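Local coordinates for protein endo-1,4-beta-xylanase (Pseudoalteromonas haloplanktis, PDB 1H12) that hydrolyses internal beta-1,4 linkages of xylan as a cold-adapted family 8 glycoside hydrolase, and may also act on beta-1,4-glucans, at residues D73-T85 with F96-K108. Residues are numbered along the deposited sequence; the frame is centred on the assembly and turned at random.
Sequences DDIRTEGQSWGMT and FDNLWRFAKAYQK
Met84 fills the space between Phe96, Leu99 and Trp100, its flexible thioether fitting surfaces of different shape. CG lies over one face of the Phe96 ring and 3.6 Å from Leu99 CB. The bend at chi3 (57°) brings CE to 3.6 Å from Phe96 CZ and 3.7 Å from Trp100 CE3, with SD above the Phe96 face in a distant Met-aromatic contact, 5.2 Å from the ring centroid. Gly83 has no side chain, so Leu99 CD1 lies 3.6 Å from Gly83 C; a CB there would be crowded.

One turn earlier, Gln80 is a knob in the hole formed by Leu99, Phe102, Ala103 and Gln107. With CG trans to the backbone N (chi1 -165°), its side chain runs into the facing helix, and the small Ala103 leaves room for it. Cut back to an alanine here, the knob is likely to leave a gap among these four and take away the CG against which Gln107 OE1 is buried, without a polar partner. Gln107 NE2 instead reaches a water shared with Ile75 O. Ile75 CD1 makes an apolar contact with the obliquely met Phe102 ring.

Segments 77-85 and 96-107 of helices 77-89 and 93-107 run nearly antiparallel (152°), axes 9.1 Å apart at closest, consistent with the (alpha/alpha)6 barrel of family 8. Strand 74-76 leads in from the antiparallel sheet, between strands 58-66 and 123-128, while helix 143-160 packs against Ser81, Met84 and Thr85.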
loop_
_atom_site.group_PDB
_atom_site.type_symbol
_atom_site.label_atom_id
_atom_site.label_comp_id
_atom_site.label_asym_id
_atom_site.label_seq_id
_atom_site.Cartn_x
_atom_site.Cartn_y
_atom_site.Cartn_z
ATOM N N ASP A 73 -15.643 -8.720 -11.636
ATOM C CA ASP A 73 -14.202 -8.542 -11.522
ATOM C C ASP A 73 -13.794 -7.233 -12.220
ATOM O O ASP A 73 -14.331 -6.885 -13.285
ATOM C CB ASP A 73 -13.478 -9.682 -12.234
ATOM C CG ASP A 73 -13.696 -11.038 -11.603
ATOM O OD1 ASP A 73 -14.220 -11.117 -10.475
ATOM O OD2 ASP A 73 -13.289 -12.017 -12.251
ATOM N N ASP A 74 -12.811 -6.551 -11.675
ATOM C CA ASP A 74 -12.278 -5.355 -12.292
ATOM C C ASP A 74 -10.774 -5.322 -12.097
ATOM O O ASP A 74 -10.192 -6.308 -11.651
ATOM C CB ASP A 74 -13.046 -4.119 -11.848
ATOM C CG ASP A 74 -12.975 -3.823 -10.369
ATOM O OD1 ASP A 74 -11.956 -4.097 -9.747
ATOM O OD2 ASP A 74 -13.959 -3.274 -9.780
ATOM N N ILE A 75 -10.155 -4.223 -12.517
ATOM C CA ILE A 75 -8.690 -4.132 -12.530
ATOM C C ILE A 75 -8.365 -2.757 -11.945
ATOM O O ILE A 75 -8.908 -1.750 -12.415
ATOM C CB ILE A 75 -8.147 -4.252 -13.964
ATOM C CG1 ILE A 75 -8.695 -5.514 -14.638
ATOM C CG2 ILE A 75 -6.647 -4.187 -13.944
ATOM C CD1 ILE A 75 -8.360 -5.599 -16.108
ATOM N N ARG A 76 -7.526 -2.721 -10.917
ATOM C CA ARG A 76 -7.285 -1.515 -10.134
ATOM C C ARG A 76 -5.814 -1.122 -10.159
ATOM O O ARG A 76 -4.898 -1.944 -10.201
ATOM C CB ARG A 76 -7.772 -1.742 -8.704
ATOM C CG ARG A 76 -9.271 -1.955 -8.655
ATOM C CD ARG A 76 -9.859 -2.249 -7.309
ATOM N NE ARG A 76 -11.275 -2.554 -7.501
ATOM C CZ ARG A 76 -12.250 -2.233 -6.685
ATOM N NH1 ARG A 76 -12.017 -1.681 -5.485
ATOM N NH2 ARG A 76 -13.489 -2.538 -7.064
ATOM N N THR A 77 -5.556 0.168 -10.081
ATOM C CA THR A 77 -4.206 0.684 -10.038
ATOM C C THR A 77 -3.476 0.310 -8.756
ATOM O O THR A 77 -2.262 0.049 -8.808
ATOM C CB THR A 77 -4.120 2.190 -10.291
ATOM O OG1 THR A 77 -5.020 2.851 -9.388
ATOM C CG2 THR A 77 -4.440 2.510 -11.715
ATOM N N GLU A 78 -4.155 0.279 -7.617
ATOM C CA GLU A 78 -3.508 -0.142 -6.390
ATOM C C GLU A 78 -2.931 -1.544 -6.545
ATOM O O GLU A 78 -1.746 -1.778 -6.352
ATOM C CB GLU A 78 -4.464 -0.033 -5.216
ATOM C CG GLU A 78 -4.572 1.405 -4.718
ATOM C CD GLU A 78 -5.685 1.638 -3.692
ATOM O OE1 GLU A 78 -6.498 0.726 -3.446
ATOM O OE2 GLU A 78 -5.753 2.771 -3.123
ATOM N N GLY A 79 -3.777 -2.490 -6.938
ATOM C CA GLY A 79 -3.291 -3.862 -7.046
ATOM C C GLY A 79 -2.173 -4.024 -8.052
ATOM O O GLY A 79 -1.237 -4.789 -7.839
ATOM N N GLN A 80 -2.283 -3.316 -9.179
ATOM C CA GLN A 80 -1.271 -3.357 -10.241
ATOM C C GLN A 80 0.081 -2.893 -9.690
ATOM O O GLN A 80 1.119 -3.536 -9.898
ATOM C CB GLN A 80 -1.719 -2.520 -11.406
ATOM C CG GLN A 80 -0.946 -2.770 -12.709
ATOM C CD GLN A 80 -1.475 -4.055 -13.431
ATOM O OE1 GLN A 80 -0.850 -4.286 -14.561
ATOM N NE2 GLN A 80 -2.290 -4.733 -12.928
ATOM N N SER A 81 0.062 -1.735 -9.002
ATOM C CA SER A 81 1.265 -1.142 -8.482
ATOM C C SER A 81 1.872 -1.944 -7.342
ATOM O O SER A 81 3.105 -2.045 -7.218
ATOM C CB SER A 81 0.966 0.302 -8.059
ATOM O OG SER A 81 0.208 0.370 -6.854
ATOM N N TRP A 82 1.038 -2.550 -6.519
ATOM C CA TRP A 82 1.482 -3.435 -5.458
ATOM C C TRP A 82 2.142 -4.658 -6.048
ATOM O O TRP A 82 3.194 -5.123 -5.552
ATOM C CB TRP A 82 0.336 -3.807 -4.524
ATOM C CG TRP A 82 -0.252 -2.674 -3.763
ATOM C CD1 TRP A 82 0.353 -1.502 -3.432
ATOM C CD2 TRP A 82 -1.581 -2.591 -3.238
ATOM N NE1 TRP A 82 -0.524 -0.706 -2.729
ATOM C CE2 TRP A 82 -1.703 -1.339 -2.597
ATOM C CE3 TRP A 82 -2.705 -3.419 -3.282
ATOM C CZ2 TRP A 82 -2.876 -0.916 -1.998
ATOM C CZ3 TRP A 82 -3.870 -3.003 -2.699
ATOM C CH2 TRP A 82 -3.941 -1.770 -2.046
ATOM N N GLY A 83 1.565 -5.206 -7.115
ATOM C CA GLY A 83 2.167 -6.362 -7.774
ATOM C C GLY A 83 3.529 -6.056 -8.368
ATOM O O GLY A 83 4.447 -6.860 -8.268
ATOM N N MET A 84 3.670 -4.888 -8.991
ATOM C CA MET A 84 4.982 -4.471 -9.476
ATOM C C MET A 84 5.990 -4.338 -8.341
ATOM O O MET A 84 7.165 -4.709 -8.468
ATOM C CB MET A 84 4.869 -3.136 -10.229
ATOM C CG MET A 84 4.245 -3.270 -11.622
ATOM S SD MET A 84 3.758 -1.704 -12.338
ATOM C CE MET A 84 5.326 -0.814 -12.307
ATOM N N THR A 85 5.550 -3.784 -7.226
ATOM C CA THR A 85 6.407 -3.614 -6.078
ATOM C C THR A 85 6.902 -4.968 -5.564
ATOM O O THR A 85 8.077 -5.159 -5.285
ATOM C CB THR A 85 5.698 -2.793 -5.007
ATOM O OG1 THR A 85 5.364 -1.514 -5.526
ATOM C CG2 THR A 85 6.575 -2.580 -3.795
ATOM N N PHE A 96 7.214 -8.026 -13.524
ATOM C CA PHE A 96 7.216 -6.574 -13.408
ATOM C C PHE A 96 6.885 -5.945 -14.752
ATOM O O PHE A 96 5.994 -5.075 -14.857
ATOM C CB PHE A 96 8.556 -6.091 -12.903
ATOM C CG PHE A 96 8.620 -4.611 -12.649
ATOM C CD1 PHE A 96 8.712 -3.707 -13.689
ATOM C CD2 PHE A 96 8.597 -4.150 -11.351
ATOM C CE1 PHE A 96 8.715 -2.358 -13.425
ATOM C CE2 PHE A 96 8.652 -2.814 -11.085
ATOM C CZ PHE A 96 8.710 -1.903 -12.123
ATOM N N ASP A 97 7.606 -6.342 -15.772
ATOM C CA ASP A 97 7.489 -5.721 -17.081
ATOM C C ASP A 97 6.107 -5.950 -17.687
ATOM O O ASP A 97 5.537 -5.076 -18.316
ATOM C CB ASP A 97 8.561 -6.242 -18.012
ATOM C CG ASP A 97 9.936 -5.700 -17.728
ATOM O OD1 ASP A 97 10.076 -4.842 -16.828
ATOM O OD2 ASP A 97 10.910 -6.133 -18.393
ATOM N N ASN A 98 5.559 -7.141 -17.487
ATOM C CA ASN A 98 4.247 -7.438 -18.006
ATOM C C ASN A 98 3.163 -6.593 -17.364
ATOM O O ASN A 98 2.206 -6.154 -18.008
ATOM C CB ASN A 98 3.923 -8.941 -17.904
ATOM C CG ASN A 98 4.765 -9.816 -18.811
ATOM O OD1 ASN A 98 5.333 -9.335 -19.803
ATOM N ND2 ASN A 98 4.818 -11.102 -18.476
ATOM N N LEU A 99 3.291 -6.381 -16.037
ATOM C CA LEU A 99 2.358 -5.515 -15.330
ATOM C C LEU A 99 2.537 -4.060 -15.736
ATOM O O LEU A 99 1.548 -3.333 -15.914
ATOM C CB LEU A 99 2.557 -5.647 -13.805
ATOM C CG LEU A 99 2.139 -6.983 -13.190
ATOM C CD1 LEU A 99 2.502 -6.957 -11.716
ATOM C CD2 LEU A 99 0.656 -7.262 -13.361
ATOM N N TRP A 100 3.766 -3.578 -15.842
ATOM C CA TRP A 100 3.998 -2.176 -16.182
ATOM C C TRP A 100 3.534 -1.883 -17.619
ATOM O O TRP A 100 2.930 -0.850 -17.887
ATOM C CB TRP A 100 5.463 -1.784 -15.957
ATOM C CG TRP A 100 5.781 -0.382 -16.308
ATOM C CD1 TRP A 100 6.769 0.021 -17.130
ATOM C CD2 TRP A 100 5.068 0.819 -15.927
ATOM N NE1 TRP A 100 6.734 1.380 -17.297
ATOM C CE2 TRP A 100 5.695 1.887 -16.559
ATOM C CE3 TRP A 100 3.959 1.113 -15.104
ATOM C CZ2 TRP A 100 5.199 3.191 -16.472
ATOM C CZ3 TRP A 100 3.501 2.390 -15.001
ATOM C CH2 TRP A 100 4.103 3.434 -15.690
ATOM N N ARG A 101 3.751 -2.852 -18.531
ATOM C CA ARG A 101 3.298 -2.655 -19.880
ATOM C C ARG A 101 1.800 -2.421 -19.920
ATOM O O ARG A 101 1.281 -1.573 -20.669
ATOM C CB ARG A 101 3.667 -3.873 -20.739
ATOM C CG ARG A 101 3.601 -3.619 -22.247
ATOM C CD ARG A 101 3.808 -4.876 -23.103
ATOM N NE ARG A 101 5.034 -5.552 -22.707
ATOM C CZ ARG A 101 5.118 -6.653 -21.962
ATOM N NH1 ARG A 101 4.069 -7.434 -21.748
ATOM N NH2 ARG A 101 6.305 -7.003 -21.454
ATOM N N PHE A 102 1.058 -3.209 -19.130
ATOM C CA PHE A 102 -0.394 -3.053 -19.051
ATOM C C PHE A 102 -0.781 -1.703 -18.513
ATOM O O PHE A 102 -1.682 -1.024 -19.019
ATOM C CB PHE A 102 -0.953 -4.151 -18.150
ATOM C CG PHE A 102 -2.461 -4.156 -18.048
ATOM C CD1 PHE A 102 -3.138 -3.306 -17.159
ATOM C CD2 PHE A 102 -3.201 -5.003 -18.848
ATOM C CE1 PHE A 102 -4.495 -3.301 -17.118
ATOM C CE2 PHE A 102 -4.590 -4.984 -18.778
ATOM C CZ PHE A 102 -5.218 -4.132 -17.926
ATOM N N ALA A 103 -0.140 -1.287 -17.440
ATOM C CA ALA A 103 -0.489 -0.016 -16.788
ATOM C C ALA A 103 -0.275 1.141 -17.770
ATOM O O ALA A 103 -1.160 1.998 -17.926
ATOM C CB ALA A 103 0.356 0.186 -15.538
ATOM N N LYS A 104 0.895 1.188 -18.384
ATOM C CA LYS A 104 1.224 2.283 -19.237
ATOM C C LYS A 104 0.324 2.350 -20.472
ATOM O O LYS A 104 -0.040 3.430 -20.927
ATOM C CB LYS A 104 2.731 2.238 -19.563
ATOM C CG LYS A 104 3.313 3.404 -20.212
ATOM C CD LYS A 104 4.909 3.227 -20.327
ATOM C CE LYS A 104 5.477 4.408 -20.989
ATOM N NZ LYS A 104 6.878 4.157 -21.181
ATOM N N ALA A 105 -0.065 1.191 -20.992
ATOM C CA ALA A 105 -0.892 1.139 -22.187
ATOM C C ALA A 105 -2.363 1.410 -21.885
ATOM O O ALA A 105 -3.028 2.078 -22.678
ATOM C CB ALA A 105 -0.796 -0.220 -22.858
ATOM N N TYR A 106 -2.873 0.833 -20.812
ATOM C CA TYR A 106 -4.306 0.733 -20.614
ATOM C C TYR A 106 -4.840 1.517 -19.414
ATOM O O TYR A 106 -5.993 1.951 -19.445
ATOM C CB TYR A 106 -4.716 -0.737 -20.518
ATOM C CG TYR A 106 -4.292 -1.577 -21.668
ATOM C CD1 TYR A 106 -4.660 -1.270 -22.964
ATOM C CD2 TYR A 106 -3.494 -2.696 -21.507
ATOM C CE1 TYR A 106 -4.266 -2.044 -24.039
ATOM C CE2 TYR A 106 -3.090 -3.457 -22.569
ATOM C CZ TYR A 106 -3.463 -3.115 -23.844
ATOM O OH TYR A 106 -3.053 -3.913 -24.901
ATOM N N GLN A 107 -4.060 1.670 -18.346
ATOM C CA GLN A 107 -4.490 2.467 -17.212
ATOM C C GLN A 107 -4.232 3.946 -17.379
ATOM O O GLN A 107 -5.022 4.781 -16.920
ATOM C CB GLN A 107 -3.903 1.921 -15.896
ATOM C CG GLN A 107 -4.454 0.571 -15.534
ATOM C CD GLN A 107 -3.727 -0.109 -14.367
ATOM O OE1 GLN A 107 -2.498 -0.091 -14.299
ATOM N NE2 GLN A 107 -4.498 -0.756 -13.492
ATOM N N LYS A 108 -3.118 4.315 -18.010
ATOM C CA LYS A 108 -2.749 5.718 -18.126
ATOM C C LYS A 108 -3.790 6.483 -18.929
ATOM O O LYS A 108 -4.070 6.117 -20.095
ATOM C CB LYS A 108 -1.395 5.844 -18.799
ATOM C CG LYS A 108 -0.888 7.247 -18.825
ATOM C CD LYS A 108 0.384 7.386 -19.699
ATOM C CE LYS A 108 0.678 8.822 -20.013
ATOM N NZ LYS A 108 1.819 8.942 -20.940
HETATM O O HOH W 1 -7.124 0.291 -13.250
#